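PDB 4U6U: Cog5 from Kluyveromyces lactis, which is a subunit of the conserved oligomeric Golgi complex, a multisubunit tethering complex, and pairs with Cog7, probably contributing to vesicle tethering at Golgi membranes. Local coordinates for residues B[124-135]-B[188-199]; B[146-154]-B[210-220]. The protein carries 7 engineered substitutions. All blocks are in the same frame, centred on the assembly; numbering follows the deposited sequence.

Contact 1 of 2, residues B[124-135]-B[188-199]; sequences MENNPKRIVTLI and SILTLQNLMAAC. Engineered in segment 188-199: Ala197 (natural residue Glu), Ala198 (natural residue Glu).
Leu195 spreads its two methyls over one side of helix 128-141. Leu195 CD1 lies 3.8 Å from Ile135 CD1 and also meets Ile131 CG2, both side chains crossing that of the leucine at about a right angle, while Leu195 CD2 rests 3.7 Å from Val132 CG2. Further along, Ile135 CD1 packs 3.8 Å from Met196 CG, and Cys199 SG is held between two branches, 3.7 Å from Val132 CG1 and 3.9 Å from Ile135 CG2. At the other end Met124 and Thr191 slide past each other in opposite directions, with Met124 CG 3.5 Å from Thr191 OG1. The methionine, its CG opposite the backbone N (chi1 -169°) and its chain bent beyond, carries Met124 CE to 3.7 Å from Leu192 CB. The two segments run in the same direction within the all-helical C-terminal part of Cog5, consistent with the helical rods of multisubunit tethering proteins, and 188-199 leaves helix 175-192 to continue as a loop. The hydroxyl facing Met124 is held by its own bond, Thr191 OG1 donating to Ser188 O at 3.1 Å from above the carbonyl plane. Replacing Thr191 by an alanine removes the hydroxyl and CG2, so that the bond to Ser188 O is lost and a gap would probably open beside Met124 CG and CE. Farther out, Ile131 leans on Leu114 and Leu192 on Cys118, both of helix 92-118.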
loop_
_atom_site.group_PDB
_atom_site.type_symbol
_atom_site.label_atom_id
_atom_site.label_comp_id
_atom_site.label_asym_id
_atom_site.label_seq_id
_atom_site.Cartn_x
_atom_site.Cartn_y
_atom_site.Cartn_z
ATOM N N MET B 124 15.961 6.656 -12.961
ATOM C CA MET B 124 14.721 7.206 -13.492
ATOM C C MET B 124 14.540 6.931 -14.980
ATOM O O MET B 124 13.423 6.696 -15.427
ATOM C CB MET B 124 14.641 8.706 -13.226
ATOM C CG MET B 124 13.267 9.248 -13.518
ATOM S SD MET B 124 12.085 8.736 -12.250
ATOM C CE MET B 124 10.759 8.246 -13.336
ATOM N N GLU B 125 15.612 7.057 -15.760
ATOM C CA GLU B 125 15.550 6.720 -17.187
ATOM C C GLU B 125 16.085 5.302 -17.484
ATOM O O GLU B 125 15.588 4.629 -18.383
ATOM C CB GLU B 125 16.292 7.766 -18.026
ATOM C CG GLU B 125 15.530 9.090 -18.174
ATOM C CD GLU B 125 14.718 9.173 -19.470
ATOM O OE1 GLU B 125 13.696 9.894 -19.482
ATOM O OE2 GLU B 125 15.100 8.529 -20.472
ATOM N N ASN B 126 17.092 4.862 -16.724
ATOM C CA ASN B 126 17.799 3.591 -16.963
ATOM C C ASN B 126 16.973 2.359 -16.609
ATOM O O ASN B 126 16.996 1.367 -17.329
ATOM C CB ASN B 126 19.115 3.545 -16.175
ATOM C CG ASN B 126 20.116 4.582 -16.643
ATOM O OD1 ASN B 126 19.931 5.215 -17.681
ATOM N ND2 ASN B 126 21.169 4.786 -15.857
ATOM N N ASN B 127 16.283 2.418 -15.473
ATOM C CA ASN B 127 15.420 1.329 -15.030
ATOM C C ASN B 127 13.965 1.757 -14.875
ATOM O O ASN B 127 13.463 1.823 -13.759
ATOM C CB ASN B 127 15.912 0.782 -13.686
ATOM C CG ASN B 127 16.657 -0.523 -13.820
ATOM O OD1 ASN B 127 16.048 -1.584 -13.996
ATOM N ND2 ASN B 127 17.984 -0.458 -13.720
ATOM N N PRO B 128 13.268 2.020 -15.992
ATOM C CA PRO B 128 11.869 2.410 -15.820
ATOM C C PRO B 128 11.062 1.201 -15.406
ATOM O O PRO B 128 10.101 1.323 -14.650
ATOM C CB PRO B 128 11.453 2.905 -17.212
ATOM C CG PRO B 128 12.723 2.998 -18.005
ATOM C CD PRO B 128 13.651 1.990 -17.409
ATOM N N LYS B 129 11.468 0.037 -15.902
ATOM C CA LYS B 129 10.766 -1.203 -15.603
ATOM C C LYS B 129 10.898 -1.575 -14.115
ATOM O O LYS B 129 9.953 -2.092 -13.514
ATOM C CB LYS B 129 11.285 -2.316 -16.517
ATOM C CG LYS B 129 11.305 -1.883 -17.979
ATOM C CD LYS B 129 11.842 -2.958 -18.906
ATOM C CE LYS B 129 12.179 -2.369 -20.270
ATOM N NZ LYS B 129 12.812 -3.373 -21.163
ATOM N N ARG B 130 12.051 -1.279 -13.515
ATOM C CA ARG B 130 12.250 -1.538 -12.089
ATOM C C ARG B 130 11.323 -0.690 -11.226
ATOM O O ARG B 130 10.648 -1.199 -10.338
ATOM C CB ARG B 130 13.706 -1.281 -11.684
ATOM C CG ARG B 130 13.912 -1.273 -10.171
ATOM C CD ARG B 130 15.283 -1.783 -9.752
ATOM N NE ARG B 130 15.483 -1.639 -8.309
ATOM C CZ ARG B 130 15.828 -2.629 -7.486
ATOM N NH1 ARG B 130 16.030 -3.866 -7.951
ATOM N NH2 ARG B 130 15.981 -2.374 -6.190
ATOM N N ILE B 131 11.285 0.605 -11.517
ATOM C CA ILE B 131 10.479 1.575 -10.772
ATOM C C ILE B 131 8.982 1.325 -10.897
ATOM O O ILE B 131 8.251 1.460 -9.913
ATOM C CB ILE B 131 10.808 3.021 -11.226
ATOM C CG1 ILE B 131 12.209 3.399 -10.732
ATOM C CG2 ILE B 131 9.784 4.018 -10.702
ATOM C CD1 ILE B 131 12.690 4.718 -11.217
ATOM N N VAL B 132 8.529 0.963 -12.095
ATOM C CA VAL B 132 7.126 0.608 -12.293
ATOM C C VAL B 132 6.739 -0.527 -11.351
ATOM O O VAL B 132 5.659 -0.504 -10.753
ATOM C CB VAL B 132 6.821 0.210 -13.759
ATOM C CG1 VAL B 132 5.436 -0.400 -13.869
ATOM C CG2 VAL B 132 6.903 1.427 -14.658
ATOM N N THR B 133 7.642 -1.493 -11.186
ATOM C CA THR B 133 7.374 -2.632 -10.310
ATOM C C THR B 133 7.211 -2.150 -8.866
ATOM O O THR B 133 6.299 -2.586 -8.161
ATOM C CB THR B 133 8.506 -3.709 -10.383
ATOM O OG1 THR B 133 8.815 -4.006 -11.751
ATOM C CG2 THR B 133 8.095 -4.995 -9.660
ATOM N N LEU B 134 8.084 -1.238 -8.441
ATOM C CA LEU B 134 7.995 -0.648 -7.109
ATOM C C LEU B 134 6.669 0.089 -6.890
ATOM O O LEU B 134 6.035 -0.063 -5.843
ATOM C CB LEU B 134 9.166 0.304 -6.867
ATOM C CG LEU B 134 10.458 -0.283 -6.290
ATOM C CD1 LEU B 134 10.146 -1.461 -5.382
ATOM C CD2 LEU B 134 11.455 -0.659 -7.384
ATOM N N ILE B 135 6.244 0.877 -7.878
ATOM C CA ILE B 135 4.981 1.615 -7.770
ATOM C C ILE B 135 3.796 0.681 -7.576
ATOM O O ILE B 135 3.044 0.829 -6.608
ATOM C CB ILE B 135 4.705 2.498 -9.018
ATOM C CG1 ILE B 135 5.723 3.643 -9.095
ATOM C CG2 ILE B 135 3.287 3.070 -8.975
ATOM C CD1 ILE B 135 5.490 4.610 -10.242
ATOM N N SER B 188 12.784 14.591 -15.055
ATOM C CA SER B 188 12.665 13.381 -14.239
ATOM C C SER B 188 11.246 13.242 -13.723
ATOM O O SER B 188 10.736 12.139 -13.568
ATOM C CB SER B 188 13.640 13.414 -13.058
ATOM O OG SER B 188 14.821 12.688 -13.346
ATOM N N ILE B 189 10.619 14.381 -13.460
ATOM C CA ILE B 189 9.242 14.428 -12.998
ATOM C C ILE B 189 8.281 14.178 -14.156
ATOM O O ILE B 189 7.225 13.556 -13.982
ATOM C CB ILE B 189 8.947 15.774 -12.310
ATOM C CG1 ILE B 189 9.749 15.850 -11.014
ATOM C CG2 ILE B 189 7.465 15.950 -12.015
ATOM C CD1 ILE B 189 9.388 17.001 -10.158
ATOM N N LEU B 190 8.668 14.645 -15.341
ATOM C CA LEU B 190 7.873 14.433 -16.548
ATOM C C LEU B 190 7.764 12.936 -16.786
ATOM O O LEU B 190 6.680 12.415 -17.066
ATOM C CB LEU B 190 8.511 15.153 -17.750
ATOM C CG LEU B 190 7.904 15.112 -19.161
ATOM C CD1 LEU B 190 8.465 13.955 -19.974
ATOM C CD2 LEU B 190 6.382 15.049 -19.118
ATOM N N THR B 191 8.894 12.249 -16.648
ATOM C CA THR B 191 8.941 10.813 -16.875
ATOM C C THR B 191 8.426 9.988 -15.687
ATOM O O THR B 191 8.127 8.823 -15.864
ATOM C CB THR B 191 10.381 10.337 -17.248
ATOM O OG1 THR B 191 11.212 10.306 -16.082
ATOM C CG2 THR B 191 11.010 11.251 -18.298
ATOM N N LEU B 192 8.328 10.571 -14.491
ATOM C CA LEU B 192 7.762 9.845 -13.341
ATOM C C LEU B 192 6.246 9.751 -13.404
ATOM O O LEU B 192 5.644 8.751 -13.004
ATOM C CB LEU B 192 8.169 10.488 -12.009
ATOM C CG LEU B 192 7.559 9.774 -10.785
ATOM C CD1 LEU B 192 8.039 8.335 -10.720
ATOM C CD2 LEU B 192 7.828 10.463 -9.458
ATOM N N GLN B 193 5.623 10.808 -13.894
ATOM C CA GLN B 193 4.176 10.868 -13.941
ATOM C C GLN B 193 3.614 10.045 -15.095
ATOM O O GLN B 193 2.400 9.976 -15.269
ATOM C CB GLN B 193 3.726 12.326 -14.013
ATOM C CG GLN B 193 3.955 12.992 -15.339
ATOM C CD GLN B 193 3.772 14.495 -15.251
ATOM O OE1 GLN B 193 3.544 15.041 -14.169
ATOM N NE2 GLN B 193 3.891 15.175 -16.387
ATOM N N ASN B 194 4.494 9.411 -15.870
ATOM C CA ASN B 194 4.066 8.708 -17.085
ATOM C C ASN B 194 3.460 7.277 -17.116
ATOM O O ASN B 194 2.354 7.190 -17.647
ATOM C CB ASN B 194 5.238 8.717 -18.075
ATOM C CG ASN B 194 5.303 10.007 -18.883
ATOM O OD1 ASN B 194 4.323 10.753 -18.958
ATOM N ND2 ASN B 194 6.458 10.281 -19.483
ATOM N N LEU B 195 4.006 6.151 -16.617
ATOM C CA LEU B 195 4.938 5.803 -15.524
ATOM C C LEU B 195 4.079 5.650 -14.280
ATOM O O LEU B 195 3.896 4.530 -13.808
ATOM C CB LEU B 195 6.092 6.758 -15.304
ATOM C CG LEU B 195 7.378 6.003 -14.908
ATOM C CD1 LEU B 195 7.357 5.465 -13.472
ATOM C CD2 LEU B 195 7.677 4.874 -15.898
ATOM N N MET B 196 3.555 6.738 -13.729
ATOM C CA MET B 196 2.566 6.566 -12.675
ATOM C C MET B 196 1.233 6.209 -13.315
ATOM O O MET B 196 0.520 5.323 -12.836
ATOM C CB MET B 196 2.433 7.798 -11.794
ATOM C CG MET B 196 3.438 7.813 -10.660
ATOM S SD MET B 196 3.128 9.096 -9.423
ATOM C CE MET B 196 1.603 8.529 -8.668
ATOM N N ALA B 197 0.905 6.892 -14.407
ATOM C CA ALA B 197 -0.325 6.613 -15.144
ATOM C C ALA B 197 -0.280 5.239 -15.824
ATOM O O ALA B 197 -1.318 4.631 -16.065
ATOM C CB ALA B 197 -0.586 7.702 -16.168
ATOM N N ALA B 198 0.927 4.748 -16.105
ATOM C CA ALA B 198 1.105 3.478 -16.800
ATOM C C ALA B 198 0.682 2.328 -15.899
ATOM O O ALA B 198 0.422 1.214 -16.362
ATOM C CB ALA B 198 2.548 3.305 -17.235
ATOM N N CYS B 199 0.623 2.613 -14.605
ATOM C CA CYS B 199 0.177 1.647 -13.615
ATOM C C CYS B 199 -1.328 1.756 -13.379
ATOM O O CYS B 199 -1.798 2.717 -12.762
ATOM C CB CYS B 199 0.953 1.846 -12.323
ATOM S SG CYS B 199 2.737 1.774 -12.602
#

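Contact 2 of 2, residues B[146-154]-B[210-220]; sequences LFDTIDKVL and NYLSQRKFSSL
A trans chi1 of 173° swings the Tyr211 ring across to helix 143-167, and a bend at chi2 (-95°) turns Arg215 the same way, so that both meet Asp151. Asp151 OD1 accepts two bonds from the same face of its carboxylate: from Tyr211 OH at 2.8 Å on the anti side, and from Arg215 NE at 2.9 Å on the syn side. The second is bent, with an N-H...O angle of 137°. Asp151 OD2 completes the salt bridge to Arg215 NH2 at 2.8 Å. Asp148 OD1 adds a long, weaker ion pair to the same Arg215 NH2, making a three-residue salt-bridge network. The phenol sits as a knob among Phe147, Ile150, Asp151 and Leu154. Ile150 CG2 makes a CH-pi contact over one face, 3.6 Å from the centroid of the Tyr211 ring. Arg215 CG lies over the rim of the opposite face. Phe147 CD1 approaches the ring edge, 3.7 Å from Tyr211 CD1. Toward the later end of 146-154, Leu154 CD2 lies near Phe217 CE2 and Leu220 CD2. The contact thus fastens helix 207-213 and the loop after it to helix 143-167, whose Thr149 and Val153 pack on helix 92-118, while Asn210 touches Tyr139 of helix 128-141.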
loop_
_atom_site.group_PDB
_atom_site.type_symbol
_atom_site.label_atom_id
_atom_site.label_comp_id
_atom_site.label_asym_id
_atom_site.label_seq_id
_atom_site.Cartn_x
_atom_site.Cartn_y
_atom_site.Cartn_z
ATOM N N LEU B 146 2.243 4.649 -0.785
ATOM C CA LEU B 146 2.788 5.002 -2.087
ATOM C C LEU B 146 2.743 6.511 -2.282
ATOM O O LEU B 146 3.673 7.110 -2.830
ATOM C CB LEU B 146 2.025 4.316 -3.216
ATOM C CG LEU B 146 2.432 4.831 -4.597
ATOM C CD1 LEU B 146 3.800 4.272 -4.972
ATOM C CD2 LEU B 146 1.408 4.459 -5.650
ATOM N N PHE B 147 1.670 7.130 -1.807
ATOM C CA PHE B 147 1.504 8.568 -1.962
ATOM C C PHE B 147 2.426 9.348 -1.024
ATOM O O PHE B 147 3.109 10.282 -1.444
ATOM C CB PHE B 147 0.047 8.945 -1.711
ATOM C CG PHE B 147 -0.921 8.261 -2.634
ATOM C CD1 PHE B 147 -0.506 7.786 -3.871
ATOM C CD2 PHE B 147 -2.244 8.081 -2.262
ATOM C CE1 PHE B 147 -1.394 7.154 -4.723
ATOM C CE2 PHE B 147 -3.141 7.448 -3.112
ATOM C CZ PHE B 147 -2.714 6.985 -4.344
ATOM N N ASP B 148 2.468 8.921 0.236
ATOM C CA ASP B 148 3.349 9.498 1.245
ATOM C C ASP B 148 4.797 9.254 0.894
ATOM O O ASP B 148 5.692 9.808 1.518
ATOM C CB ASP B 148 3.030 8.932 2.620
ATOM C CG ASP B 148 1.696 9.433 3.150
ATOM O OD1 ASP B 148 0.968 10.099 2.375
ATOM O OD2 ASP B 148 1.363 9.147 4.323
ATOM N N THR B 149 5.020 8.377 -0.075
ATOM C CA THR B 149 6.349 8.162 -0.612
ATOM C C THR B 149 6.542 9.090 -1.799
ATOM O O THR B 149 7.569 9.760 -1.903
ATOM C CB THR B 149 6.583 6.696 -1.034
ATOM O OG1 THR B 149 6.738 5.888 0.136
ATOM C CG2 THR B 149 7.849 6.559 -1.862
ATOM N N ILE B 150 5.550 9.155 -2.683
ATOM C CA ILE B 150 5.639 10.072 -3.819
ATOM C C ILE B 150 5.667 11.499 -3.286
ATOM O O ILE B 150 6.441 12.326 -3.775
ATOM C CB ILE B 150 4.482 9.872 -4.841
ATOM C CG1 ILE B 150 4.961 9.044 -6.041
ATOM C CG2 ILE B 150 4.023 11.191 -5.417
ATOM C CD1 ILE B 150 5.801 7.830 -5.691
ATOM N N ASP B 151 4.857 11.768 -2.263
ATOM C CA ASP B 151 4.927 13.041 -1.553
ATOM C C ASP B 151 6.360 13.390 -1.215
ATOM O O ASP B 151 6.864 14.454 -1.589
ATOM C CB ASP B 151 4.105 13.003 -0.268
ATOM C CG ASP B 151 2.688 13.483 -0.465
ATOM O OD1 ASP B 151 2.412 14.089 -1.523
ATOM O OD2 ASP B 151 1.866 13.283 0.458
ATOM N N LYS B 152 7.002 12.471 -0.499
ATOM C CA LYS B 152 8.348 12.683 0.002
ATOM C C LYS B 152 9.359 12.860 -1.125
ATOM O O LYS B 152 10.230 13.719 -1.036
ATOM C CB LYS B 152 8.763 11.528 0.936
ATOM C CG LYS B 152 8.187 11.670 2.359
ATOM C CD LYS B 152 8.559 10.522 3.285
ATOM C CE LYS B 152 7.863 10.659 4.635
ATOM N NZ LYS B 152 7.896 9.382 5.400
ATOM N N VAL B 153 9.224 12.077 -2.188
ATOM C CA VAL B 153 10.115 12.198 -3.344
ATOM C C VAL B 153 9.974 13.544 -4.040
ATOM O O VAL B 153 10.968 14.224 -4.311
ATOM C CB VAL B 153 9.859 11.088 -4.389
ATOM C CG1 VAL B 153 10.447 11.481 -5.728
ATOM C CG2 VAL B 153 10.439 9.778 -3.924
ATOM N N LEU B 154 8.731 13.922 -4.323
ATOM C CA LEU B 154 8.455 15.174 -5.004
ATOM C C LEU B 154 9.022 16.336 -4.197
ATOM O O LEU B 154 9.738 17.192 -4.727
ATOM C CB LEU B 154 6.949 15.345 -5.212
ATOM C CG LEU B 154 6.486 16.608 -5.942
ATOM C CD1 LEU B 154 7.077 16.677 -7.326
ATOM C CD2 LEU B 154 4.975 16.674 -6.018
ATOM N N ASN B 210 -5.269 9.197 -9.501
ATOM C CA ASN B 210 -5.719 8.924 -8.138
ATOM C C ASN B 210 -4.913 9.710 -7.099
ATOM O O ASN B 210 -5.443 10.153 -6.078
ATOM C CB ASN B 210 -5.635 7.420 -7.853
ATOM C CG ASN B 210 -6.887 6.876 -7.193
ATOM O OD1 ASN B 210 -8.006 7.186 -7.606
ATOM N ND2 ASN B 210 -6.705 6.062 -6.160
ATOM N N TYR B 211 -3.614 9.834 -7.341
ATOM C CA TYR B 211 -2.769 10.675 -6.512
ATOM C C TYR B 211 -3.200 12.125 -6.663
ATOM O O TYR B 211 -3.484 12.803 -5.681
ATOM C CB TYR B 211 -1.298 10.507 -6.897
ATOM C CG TYR B 211 -0.341 11.458 -6.202
ATOM C CD1 TYR B 211 0.012 11.274 -4.871
ATOM C CD2 TYR B 211 0.227 12.520 -6.887
ATOM C CE1 TYR B 211 0.886 12.129 -4.240
ATOM C CE2 TYR B 211 1.102 13.381 -6.267
ATOM C CZ TYR B 211 1.431 13.186 -4.942
ATOM O OH TYR B 211 2.315 14.048 -4.326
ATOM N N LEU B 212 -3.276 12.581 -7.908
ATOM C CA LEU B 212 -3.670 13.952 -8.222
ATOM C C LEU B 212 -5.073 14.331 -7.740
ATOM O O LEU B 212 -5.363 15.514 -7.542
ATOM C CB LEU B 212 -3.565 14.174 -9.728
ATOM C CG LEU B 212 -2.163 13.959 -10.285
ATOM C CD1 LEU B 212 -2.181 14.097 -11.784
ATOM C CD2 LEU B 212 -1.209 14.977 -9.662
ATOM N N SER B 213 -5.939 13.331 -7.568
ATOM C CA SER B 213 -7.289 13.556 -7.045
ATOM C C SER B 213 -7.285 13.812 -5.536
ATOM O O SER B 213 -8.038 14.651 -5.050
ATOM C CB SER B 213 -8.218 12.379 -7.382
ATOM O OG SER B 213 -7.909 11.222 -6.630
ATOM N N GLN B 214 -6.458 13.081 -4.791
ATOM C CA GLN B 214 -6.411 13.237 -3.333
ATOM C C GLN B 214 -5.410 14.316 -2.924
ATOM O O GLN B 214 -5.058 14.447 -1.749
ATOM C CB GLN B 214 -6.075 11.905 -2.658
ATOM C CG GLN B 214 -7.151 10.846 -2.857
ATOM C CD GLN B 214 -6.731 9.471 -2.366
ATOM O OE1 GLN B 214 -5.882 9.348 -1.481
ATOM N NE2 GLN B 214 -7.316 8.422 -2.953
ATOM N N ARG B 215 -4.958 15.082 -3.914
ATOM C CA ARG B 215 -4.068 16.216 -3.697
ATOM C C ARG B 215 -4.607 17.456 -4.395
ATOM O O ARG B 215 -5.434 17.362 -5.297
ATOM C CB ARG B 215 -2.661 15.917 -4.229
ATOM C CG ARG B 215 -1.994 14.657 -3.697
ATOM C CD ARG B 215 -1.104 14.981 -2.519
ATOM N NE ARG B 215 -0.480 13.806 -1.916
ATOM C CZ ARG B 215 -1.085 13.004 -1.047
ATOM N NH1 ARG B 215 -2.343 13.243 -0.697
ATOM N NH2 ARG B 215 -0.438 11.964 -0.534
ATOM N N LYS B 216 -4.118 18.619 -3.990
ATOM C CA LYS B 216 -4.466 19.860 -4.665
ATOM C C LYS B 216 -4.088 19.724 -6.138
ATOM O O LYS B 216 -4.826 20.116 -7.043
ATOM C CB LYS B 216 -3.720 21.058 -4.055
ATOM C CG LYS B 216 -4.024 21.398 -2.599
ATOM C CD LYS B 216 -3.209 22.626 -2.199
ATOM C CE LYS B 216 -3.503 23.099 -0.785
ATOM N NZ LYS B 216 -2.728 24.337 -0.452
ATOM N N PHE B 217 -2.934 19.094 -6.330
ATOM C CA PHE B 217 -2.117 19.191 -7.530
ATOM C C PHE B 217 -2.886 18.783 -8.775
ATOM O O PHE B 217 -3.844 18.012 -8.700
ATOM C CB PHE B 217 -0.843 18.318 -7.396
ATOM C CG PHE B 217 -0.307 18.163 -5.968
ATOM C CD1 PHE B 217 -0.594 19.075 -4.950
ATOM C CD2 PHE B 217 0.510 17.091 -5.660
ATOM C CE1 PHE B 217 -0.094 18.912 -3.668
ATOM C CE2 PHE B 217 1.021 16.929 -4.375
ATOM C CZ PHE B 217 0.719 17.841 -3.381
ATOM N N SER B 218 -2.453 19.319 -9.914
ATOM C CA SER B 218 -3.049 19.006 -11.208
ATOM C C SER B 218 -2.113 18.112 -12.011
ATOM O O SER B 218 -2.546 17.172 -12.668
ATOM C CB SER B 218 -3.366 20.283 -11.994
ATOM O OG SER B 218 -2.190 20.862 -12.538
ATOM N N SER B 219 -0.826 18.430 -11.968
ATOM C CA SER B 219 0.206 17.562 -12.518
ATOM C C SER B 219 1.363 17.591 -11.533
ATOM O O SER B 219 1.411 18.464 -10.665
ATOM C CB SER B 219 0.646 18.000 -13.926
ATOM O OG SER B 219 1.521 19.116 -13.912
ATOM N N LEU B 220 2.276 16.634 -11.637
ATOM C CA LEU B 220 3.453 16.658 -10.786
ATOM C C LEU B 220 4.331 17.845 -11.150
ATOM O O LEU B 220 4.882 18.509 -10.268
ATOM C CB LEU B 220 4.228 15.349 -10.889
ATOM C CG LEU B 220 3.471 14.111 -10.395
ATOM C CD1 LEU B 220 4.401 12.911 -10.274
ATOM C CD2 LEU B 220 2.793 14.404 -9.064
#

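How the contacts relate
Both contacts are partly buried and lie within the same C-terminal family region of Cog5, contact 2 somewhat nearer the centre of the chain; Cog7 touches neither. Along the chain their segments alternate: helices 128-141 and 143-167 are consecutive, and each receives a later segment. The chemistry differs. Contact 1 is mainly aliphatic and sulfur packing, with hydroxyls at one end, whereas contact 2 combines an aromatic core with a salt-bridge network. They meet directly: Ile189 packs on Leu154 and Leu220 of contact 2, Met196 SD lies against Ile150, and Gln193 OE1 forms a probable, weak hydrogen bond with Leu220 N. Segment 188-199 thus serves contact 1 with one side and meets contact 2 through Ile189, Gln193 and Met196.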